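Phosphoserine phosphatase RsbX (PDB 3W42) dephosphorylates phosphoserine on the stressosome protein RsbS and so acts as a negative regulator of sigma-B in the general stress response of Bacillus subtilis. Local coordinates at residues I10-Y15 against F29-D34; N178-Y183 against L191-G196. All blocks are in the same frame, centred on the assembly; numbering follows the deposited sequence.

Contact 1: residues I10-Y15 against F29-D34; sequences IQTLVY and FFMKAD
V14 sets one methyl on the ring of F29. Its CG1 lies 3.6 Å from the centroid of the F29 ring and 4° off the ring normal, a CH-pi contact in which the methyl is nearly equidistant from all six ring carbons. Two torsions bring this about: CG1 of V14 is anti to its backbone N (chi1 180°), while the F29 ring stands between its own N and carbonyl carbon, turning a face to the valine.

The remaining contacts are aliphatic. In one of its two conformers M31 is bent at both chi2 and chi3, and its CE meets CG2 of T12 tip to tip at 3.9 Å; an unbranched, flexible thioether suits this interface because it can fold back toward the threonine methyl. Farther along, I10 CG2 and A33 CB are 4.3 Å apart, the bulky isoleucine of one strand facing the small alanine of the other, and L38 of strand 37-45 packs on both.

The two strands run nearly antiparallel, at 163°, but their axes are 9.4 Å apart, too far for backbone pairing. They belong to different sheets and meet through alternate, inward-pointing side chains, as in the central beta sandwich of PPM (PP2C-type) phosphatases.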
ATOM      1  N   ILE A  10      -9.888  -3.628 -12.622  1.00  5.50           N
ATOM      2  CA  ILE A  10      -8.896  -2.718 -12.076  1.00  5.82           C
ATOM      3  C   ILE A  10      -7.694  -2.642 -13.000  1.00  6.12           C
ATOM      4  O   ILE A  10      -7.344  -3.604 -13.665  1.00  6.94           O
ATOM      5  CB  ILE A  10      -8.423  -3.208 -10.656  1.00  6.17           C
ATOM      6  CG1 ILE A  10      -7.751  -2.054  -9.845  1.00  6.07           C
ATOM      7  CG2 ILE A  10      -7.589  -4.515 -10.723  1.00  7.79           C
ATOM      8  CD1 ILE A  10      -7.362  -2.465  -8.463  1.00  7.49           C
ATOM      9  N   GLN A  11      -7.079  -1.463 -13.007  0.54  5.10           N
ATOM     10  CA  GLN A  11      -5.730  -1.298 -13.519  0.54  4.89           C
ATOM     11  C   GLN A  11      -4.837  -0.802 -12.401  0.54  4.72           C
ATOM     12  O   GLN A  11      -5.274   0.057 -11.612  0.54  5.13           O
ATOM     13  CB  GLN A  11      -5.602  -0.516 -14.801  0.54  6.43           C
ATOM     14  CG  GLN A  11      -5.937   0.897 -14.687  0.54  7.75           C
ATOM     15  CD  GLN A  11      -5.596   1.772 -15.849  0.54  8.70           C
ATOM     16  OE1 GLN A  11      -5.291   2.976 -15.456  0.54  7.63           O
ATOM     17  NE2 GLN A  11      -5.896   1.374 -17.127  0.54  9.63           N
ATOM     18  N   THR A  12      -3.643  -1.353 -12.313  1.00  5.07           N
ATOM     19  CA  THR A  12      -2.741  -1.032 -11.242  1.00  5.40           C
ATOM     20  C   THR A  12      -1.324  -0.684 -11.762  1.00  5.29           C
ATOM     21  O   THR A  12      -0.924  -1.104 -12.859  1.00  6.37           O
ATOM     22  CB  THR A  12      -2.613  -2.147 -10.214  1.00  5.15           C
ATOM     23  OG1 THR A  12      -2.102  -3.344 -10.838  1.00  6.83           O
ATOM     24  CG2 THR A  12      -3.950  -2.487  -9.540  1.00  7.24           C
ATOM     25  N   LEU A  13      -0.610   0.034 -10.943  1.00  4.89           N
ATOM     26  CA  LEU A  13       0.785   0.385 -11.187  1.00  5.41           C
ATOM     27  C   LEU A  13       1.505   0.373  -9.860  1.00  4.84           C
ATOM     28  O   LEU A  13       1.022   1.010  -8.905  1.00  6.33           O
ATOM     29  CB  LEU A  13       0.863   1.715 -11.916  1.00  5.49           C
ATOM     30  CG  LEU A  13       2.293   2.208 -12.297  1.00  6.38           C
ATOM     31  CD1 LEU A  13       2.181   3.132 -13.499  1.00  8.73           C
ATOM     32  CD2 LEU A  13       2.972   2.895 -11.134  1.00  7.12           C
ATOM     33  N   VAL A  14       2.619  -0.328  -9.796  1.00  5.27           N
ATOM     34  CA  VAL A  14       3.489  -0.323  -8.629  1.00  5.77           C
ATOM     35  C   VAL A  14       4.786   0.389  -9.017  1.00  6.26           C
ATOM     36  O   VAL A  14       5.385   0.043 -10.072  1.00  7.42           O
ATOM     37  CB  VAL A  14       3.819  -1.713  -8.126  1.00  7.92           C
ATOM     38  CG1 VAL A  14       4.751  -1.622  -6.886  1.00 10.39           C
ATOM     39  CG2 VAL A  14       2.602  -2.511  -7.929  1.00  9.54           C
ATOM     40  N   TYR A  15       5.226   1.343  -8.227  1.00  5.86           N
ATOM     41  CA  TYR A  15       6.477   2.069  -8.386  1.00  5.66           C
ATOM     42  C   TYR A  15       7.310   1.814  -7.166  1.00  5.95           C
ATOM     43  O   TYR A  15       6.821   1.926  -6.029  1.00  6.85           O
ATOM     44  CB  TYR A  15       6.171   3.558  -8.499  1.00  7.85           C
ATOM     45  CG  TYR A  15       7.431   4.458  -8.564  1.00  9.55           C
ATOM     46  CD1 TYR A  15       8.175   4.737  -7.376  1.00 11.82           C
ATOM     47  CD2 TYR A  15       7.841   4.997  -9.702  1.00 13.91           C
ATOM     48  CE1 TYR A  15       9.393   5.436  -7.389  1.00 12.25           C
ATOM     49  CE2 TYR A  15       9.072   5.804  -9.697  1.00 13.80           C
ATOM     50  CZ  TYR A  15       9.810   5.961  -8.552  1.00 12.29           C
ATOM     51  OH  TYR A  15      10.991   6.743  -8.573  1.00 15.49           O
ATOM     52  N   PHE A  29       6.434  -4.662  -1.187  1.00  6.09           N
ATOM     53  CA  PHE A  29       5.041  -4.658  -1.635  1.00  6.76           C
ATOM     54  C   PHE A  29       4.672  -6.032  -2.076  1.00  6.29           C
ATOM     55  O   PHE A  29       5.492  -6.854  -2.427  1.00  5.92           O
ATOM     56  CB  PHE A  29       4.815  -3.652  -2.733  1.00  8.82           C
ATOM     57  CG  PHE A  29       5.624  -4.013  -4.016  1.00  9.65           C
ATOM     58  CD1 PHE A  29       5.130  -4.886  -4.947  1.00 13.76           C
ATOM     59  CD2 PHE A  29       6.904  -3.488  -4.201  1.00 12.02           C
ATOM     60  CE1 PHE A  29       5.861  -5.223  -6.048  1.00 17.49           C
ATOM     61  CE2 PHE A  29       7.619  -3.837  -5.308  1.00 16.37           C
ATOM     62  CZ  PHE A  29       7.122  -4.736  -6.170  1.00 17.89           C
ATOM     63  N   PHE A  30       3.368  -6.266  -2.097  1.00  7.47           N
ATOM     64  CA  PHE A  30       2.796  -7.450  -2.743  1.00  7.57           C
ATOM     65  C   PHE A  30       1.499  -7.032  -3.436  1.00  7.70           C
ATOM     66  O   PHE A  30       0.715  -6.236  -2.859  1.00 10.81           O
ATOM     67  CB  PHE A  30       2.523  -8.600  -1.761  1.00  8.76           C
ATOM     68  CG  PHE A  30       2.014  -9.804  -2.490  1.00  8.35           C
ATOM     69  CD1 PHE A  30       2.870 -10.540  -3.262  1.00  8.29           C
ATOM     70  CD2 PHE A  30       0.671 -10.145  -2.487  1.00  9.32           C
ATOM     71  CE1 PHE A  30       2.358 -11.632  -4.018  1.00 10.16           C
ATOM     72  CE2 PHE A  30       0.193 -11.186  -3.205  1.00  9.58           C
ATOM     73  CZ  PHE A  30       1.006 -11.934  -3.974  1.00  9.70           C
ATOM     74  N   MET A  31       1.198  -7.556  -4.580  1.00  7.03           N
ATOM     75  CA  MET A  31      -0.007  -7.172  -5.432  0.56  9.01           C
ATOM     76  C   MET A  31      -0.451  -8.491  -6.079  1.00  8.31           C
ATOM     77  O   MET A  31       0.368  -9.025  -6.830  1.00  9.52           O
ATOM     78  CB  MET A  31       0.222  -6.175  -6.605  0.56  9.62           C
ATOM     79  CG  MET A  31      -0.930  -6.042  -7.623  0.56 13.59           C
ATOM     80  SD  MET A  31      -2.518  -5.481  -6.929  0.56 10.96           S
ATOM     81  CE  MET A  31      -1.838  -4.038  -6.660  0.56  3.22           C
ATOM     82  N   LYS A  32      -1.695  -8.913  -5.974  1.00  7.43           N
ATOM     83  CA  LYS A  32      -2.239  -9.923  -6.878  1.00  9.06           C
ATOM     84  C   LYS A  32      -3.700  -9.679  -7.088  1.00  7.29           C
ATOM     85  O   LYS A  32      -4.441  -9.512  -6.154  1.00  7.72           O
ATOM     86  CB  LYS A  32      -2.048 -11.322  -6.310  1.00 11.12           C
ATOM     87  CG  LYS A  32      -2.501 -12.451  -7.171  1.00 16.00           C
ATOM     88  CD  LYS A  32      -2.645 -13.730  -6.286  1.00 24.12           C
ATOM     89  CE  LYS A  32      -1.201 -14.287  -5.884  1.00 29.02           C
ATOM     90  NZ  LYS A  32      -0.859 -15.619  -5.105  1.00 31.17           N
ATOM     91  N   ALA A  33      -4.109  -9.673  -8.331  1.00 10.74           N
ATOM     92  CA  ALA A  33      -5.464  -9.570  -8.751  1.00 10.50           C
ATOM     93  C   ALA A  33      -5.850 -10.784  -9.582  1.00 10.42           C
ATOM     94  O   ALA A  33      -5.052 -11.255 -10.385  1.00 13.15           O
ATOM     95  CB  ALA A  33      -5.763  -8.250  -9.530  1.00 15.23           C
ATOM     96  N   ASP A  34      -7.050 -11.281  -9.408  1.00  9.80           N
ATOM     97  CA  ASP A  34      -7.678 -12.206 -10.353  1.00  9.40           C
ATOM     98  C   ASP A  34      -9.042 -11.588 -10.738  1.00  8.24           C
ATOM     99  O   ASP A  34      -9.262 -10.396 -10.522  1.00  8.43           O
ATOM    100  CB  ASP A  34      -7.780 -13.601  -9.746  1.00 11.90           C
ATOM    101  CG  ASP A  34      -8.724 -13.746  -8.586  1.00 11.63           C
ATOM    102  OD1 ASP A  34      -9.544 -12.932  -8.324  1.00  9.80           O
ATOM    103  OD2 ASP A  34      -8.624 -14.843  -8.017  1.00 18.72           O
TER

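Contact 2: residues N178-Y183 against L191-G196; sequences NSLKMY and LTYILG
L180 lays its CD1 over one face of the Y193 ring, offset toward the rim at the phenol end, where CD1 and CZ are 4.2 Å apart. The two side chains point in opposite senses and pass side by side, so one methyl of the leucine rests near the phenol end of the ring. A second touch pairs L191 with the backbone: its CD1 comes 3.5 Å from O of Y183, apolar methyl against carbonyl oxygen.

On the strand, torsions place both side chains. The Y193 ring takes the place between its backbone N and carbonyl carbon (chi1 59°), and L191 extends with CG anti to its N (chi1 -169°), reaching across to the turn. On the other side the chain leaves helix 173-179 and closes a 3-10 turn, with Y183 N bonded to L180 O at 3.0 Å; this turn brings the Y183 carbonyl up to L191.

Farther out, the hydroxyl of Y193 is hydrogen-bonded to OG of S177 on the same helix, which ties the ring to the helix that L180 follows. Y15 stacks on Y193, and I152 of strand 150-154 touches both L180 and Y193. I163 and H166 of helix 163-169 also pack on L180.

Tyrosine suits this place because its ring offers an apolar face to leucine while its hydroxyl gains a polar partner. With no hydrogen bond between the segments, the contact rests mainly on dispersion; the hydroxyl bond to S177 anchors the far end of the ring, while packing on the ring by L180 and Y15 would limit its turning.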
ATOM      1  N   ASN A 178       2.844   9.504 -13.568  1.00  7.23           N
ATOM      2  CA  ASN A 178       3.606  10.565 -14.183  1.00  8.38           C
ATOM      3  C   ASN A 178       3.382  11.891 -13.482  1.00  8.09           C
ATOM      4  O   ASN A 178       4.309  12.723 -13.338  1.00  8.52           O
ATOM      5  CB  ASN A 178       3.328  10.603 -15.673  1.00  9.55           C
ATOM      6  CG  ASN A 178       3.923   9.430 -16.438  1.00 13.10           C
ATOM      7  OD1 ASN A 178       3.410   9.093 -17.544  1.00 18.99           O
ATOM      8  ND2 ASN A 178       4.912   8.765 -15.876  1.00 16.53           N
ATOM      9  N   SER A 179       2.152  12.115 -12.990  1.00  7.35           N
ATOM     10  CA  SER A 179       1.805  13.328 -12.247  1.00  7.48           C
ATOM     11  C   SER A 179       2.633  13.502 -10.985  1.00  7.48           C
ATOM     12  O   SER A 179       2.849  14.642 -10.521  1.00  8.16           O
ATOM     13  CB  SER A 179       0.322  13.246 -11.896  1.00  7.94           C
ATOM     14  OG  SER A 179      -0.184  14.398 -11.305  1.00  8.13           O
ATOM     15  N   LEU A 180       3.084  12.400 -10.400  1.00  6.74           N
ATOM     16  CA  LEU A 180       3.876  12.378  -9.173  1.00  7.52           C
ATOM     17  C   LEU A 180       5.358  12.423  -9.392  1.00  7.56           C
ATOM     18  O   LEU A 180       6.113  12.393  -8.418  1.00  8.43           O
ATOM     19  CB  LEU A 180       3.524  11.067  -8.390  1.00  7.58           C
ATOM     20  CG  LEU A 180       2.071  10.968  -7.879  1.00  7.69           C
ATOM     21  CD1 LEU A 180       1.812   9.555  -7.378  1.00  9.10           C
ATOM     22  CD2 LEU A 180       1.739  11.986  -6.862  1.00  9.37           C
ATOM     23  N   LYS A 181       5.817  12.538 -10.648  1.00  8.03           N
ATOM     24  CA  LYS A 181       7.242  12.363 -10.915  1.00  9.55           C
ATOM     25  C   LYS A 181       8.084  13.361 -10.133  1.00  8.48           C
ATOM     26  O   LYS A 181       9.203  12.973  -9.703  1.00  8.77           O
ATOM     27  CB  LYS A 181       7.491  12.534 -12.400  1.00 11.48           C
ATOM     28  CG  LYS A 181       8.947  12.515 -12.718  1.00 20.41           C
ATOM     29  CD  LYS A 181       9.314  12.445 -14.131  1.00 26.48           C
ATOM     30  CE  LYS A 181      10.869  12.276 -14.248  1.00 33.50           C
ATOM     31  NZ  LYS A 181      11.681  13.543 -13.923  1.00 35.13           N
ATOM     32  N   MET A 182       7.649  14.603  -9.905  1.00  8.21           N
ATOM     33  CA  MET A 182       8.508  15.563  -9.243  1.00  9.41           C
ATOM     34  C   MET A 182       8.889  15.142  -7.856  1.00  8.63           C
ATOM     35  O   MET A 182       9.859  15.634  -7.304  1.00 10.67           O
ATOM     36  CB  MET A 182       7.912  16.942  -9.256  1.00  8.88           C
ATOM     37  CG  MET A 182       6.719  17.136  -8.325  1.00 11.15           C
ATOM     38  SD  MET A 182       6.348  18.806  -7.804  1.00 11.74           S
ATOM     39  CE  MET A 182       7.817  19.147  -6.805  1.00 14.88           C
ATOM     40  N   TYR A 183       8.127  14.274  -7.213  1.00  7.92           N
ATOM     41  CA  TYR A 183       8.351  13.809  -5.842  1.00  8.57           C
ATOM     42  C   TYR A 183       9.262  12.622  -5.774  1.00  8.38           C
ATOM     43  O   TYR A 183       9.566  12.123  -4.691  1.00  9.36           O
ATOM     44  CB  TYR A 183       6.977  13.521  -5.186  1.00  8.91           C
ATOM     45  CG  TYR A 183       6.009  14.596  -5.349  1.00  9.03           C
ATOM     46  CD1 TYR A 183       6.173  15.807  -4.735  1.00  9.95           C
ATOM     47  CD2 TYR A 183       4.953  14.421  -6.210  1.00  9.77           C
ATOM     48  CE1 TYR A 183       5.274  16.848  -4.887  1.00 11.26           C
ATOM     49  CE2 TYR A 183       4.015  15.438  -6.433  1.00 10.18           C
ATOM     50  CZ  TYR A 183       4.206  16.643  -5.817  1.00 10.84           C
ATOM     51  OH  TYR A 183       3.258  17.630  -6.033  1.00 11.72           O
ATOM     52  N   LEU A 191      11.103   4.800  -1.791  1.00  5.32           N
ATOM     53  CA  LEU A 191       9.777   5.332  -2.170  1.00  5.63           C
ATOM     54  C   LEU A 191       9.052   4.237  -2.887  1.00  5.61           C
ATOM     55  O   LEU A 191       9.511   3.762  -3.949  1.00  6.35           O
ATOM     56  CB  LEU A 191       9.978   6.557  -3.056  1.00  6.97           C
ATOM     57  CG  LEU A 191       8.788   7.434  -3.359  1.00  7.18           C
ATOM     58  CD1 LEU A 191       9.245   8.770  -3.935  1.00  9.20           C
ATOM     59  CD2 LEU A 191       7.811   6.804  -4.281  1.00  9.31           C
ATOM     60  N   THR A 192       7.880   3.830  -2.358  1.00  5.05           N
ATOM     61  CA  THR A 192       7.009   2.792  -2.916  1.00  4.57           C
ATOM     62  C   THR A 192       5.629   3.288  -2.968  1.00  5.17           C
ATOM     63  O   THR A 192       5.125   3.836  -1.968  1.00  5.14           O
ATOM     64  CB  THR A 192       7.099   1.496  -2.077  1.00  5.55           C
ATOM     65  OG1 THR A 192       8.443   1.089  -1.946  1.00  6.03           O
ATOM     66  CG2 THR A 192       6.327   0.392  -2.708  1.00  6.77           C
ATOM     67  N   TYR A 193       4.943   3.068  -4.092  1.00  4.73           N
ATOM     68  CA  TYR A 193       3.504   3.311  -4.117  1.00  5.30           C
ATOM     69  C   TYR A 193       2.838   2.319  -5.027  1.00  5.02           C
ATOM     70  O   TYR A 193       3.414   1.810  -5.983  1.00  5.38           O
ATOM     71  CB  TYR A 193       3.134   4.777  -4.484  1.00  5.47           C
ATOM     72  CG  TYR A 193       3.593   5.299  -5.805  1.00  5.20           C
ATOM     73  CD1 TYR A 193       2.933   5.022  -6.982  1.00  6.20           C
ATOM     74  CD2 TYR A 193       4.686   6.146  -5.879  1.00  6.09           C
ATOM     75  CE1 TYR A 193       3.367   5.583  -8.194  1.00  6.86           C
ATOM     76  CE2 TYR A 193       5.084   6.711  -7.067  1.00  7.49           C
ATOM     77  CZ  TYR A 193       4.451   6.430  -8.209  1.00  7.34           C
ATOM     78  OH  TYR A 193       4.893   7.018  -9.381  1.00  9.83           O
ATOM     79  N   ILE A 194       1.560   2.060  -4.723  1.00  4.37           N
ATOM     80  CA  ILE A 194       0.661   1.276  -5.546  1.00  4.28           C
ATOM     81  C   ILE A 194      -0.496   2.173  -5.904  1.00  3.59           C
ATOM     82  O   ILE A 194      -1.133   2.733  -5.025  1.00  4.68           O
ATOM     83  CB  ILE A 194       0.161   0.018  -4.848  1.00  5.34           C
ATOM     84  CG1 ILE A 194       1.282  -0.917  -4.414  1.00  7.51           C
ATOM     85  CG2 ILE A 194      -0.884  -0.697  -5.717  1.00  7.75           C
ATOM     86  CD1 ILE A 194       0.834  -2.202  -3.712  1.00  9.41           C
ATOM     87  N   LEU A 195      -0.781   2.314  -7.190  1.00  4.31           N
ATOM     88  CA  LEU A 195      -1.916   3.020  -7.718  1.00  4.26           C
ATOM     89  C   LEU A 195      -2.947   2.030  -8.240  1.00  4.61           C
ATOM     90  O   LEU A 195      -2.570   1.040  -8.911  1.00  4.93           O
ATOM     91  CB  LEU A 195      -1.512   3.875  -8.881  1.00  4.12           C
ATOM     92  CG  LEU A 195      -0.643   5.078  -8.518  1.00  7.56           C
ATOM     93  CD1 LEU A 195      -0.029   5.758  -9.684  1.00  7.86           C
ATOM     94  CD2 LEU A 195      -1.685   6.196  -7.794  1.00 13.09           C
ATOM     95  N   GLY A 196      -4.227   2.331  -8.090  1.00  4.25           N
ATOM     96  CA  GLY A 196      -5.273   1.577  -8.713  1.00  4.46           C
ATOM     97  C   GLY A 196      -6.370   2.493  -9.240  1.00  4.10           C
ATOM     98  O   GLY A 196      -6.687   3.515  -8.683  1.00  4.97           O
TER

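Contacts 1 and 2 lie against opposite faces of one sheet, with centres about 13 Å apart. Strands 10-17 and 191-198 are neighbours there, joined by probable hydrogen bonds from L195 N to L13 O (2.8 Å) and from Y15 N to Y193 O (2.9 Å). Contact 1 packs this sheet on the second sheet, whereas contact 2 covers its outer face with the end of helix 173-179 and the turn after it. In one conformer, M31 CE also packs on I194 CG2 (3.6 Å), so segment 191-196 faces both layers. The side chain of L191 is about 8 Å from the bound manganese ion, and that of F29 about 13 Å; D44, D156 and D189 form the metal site.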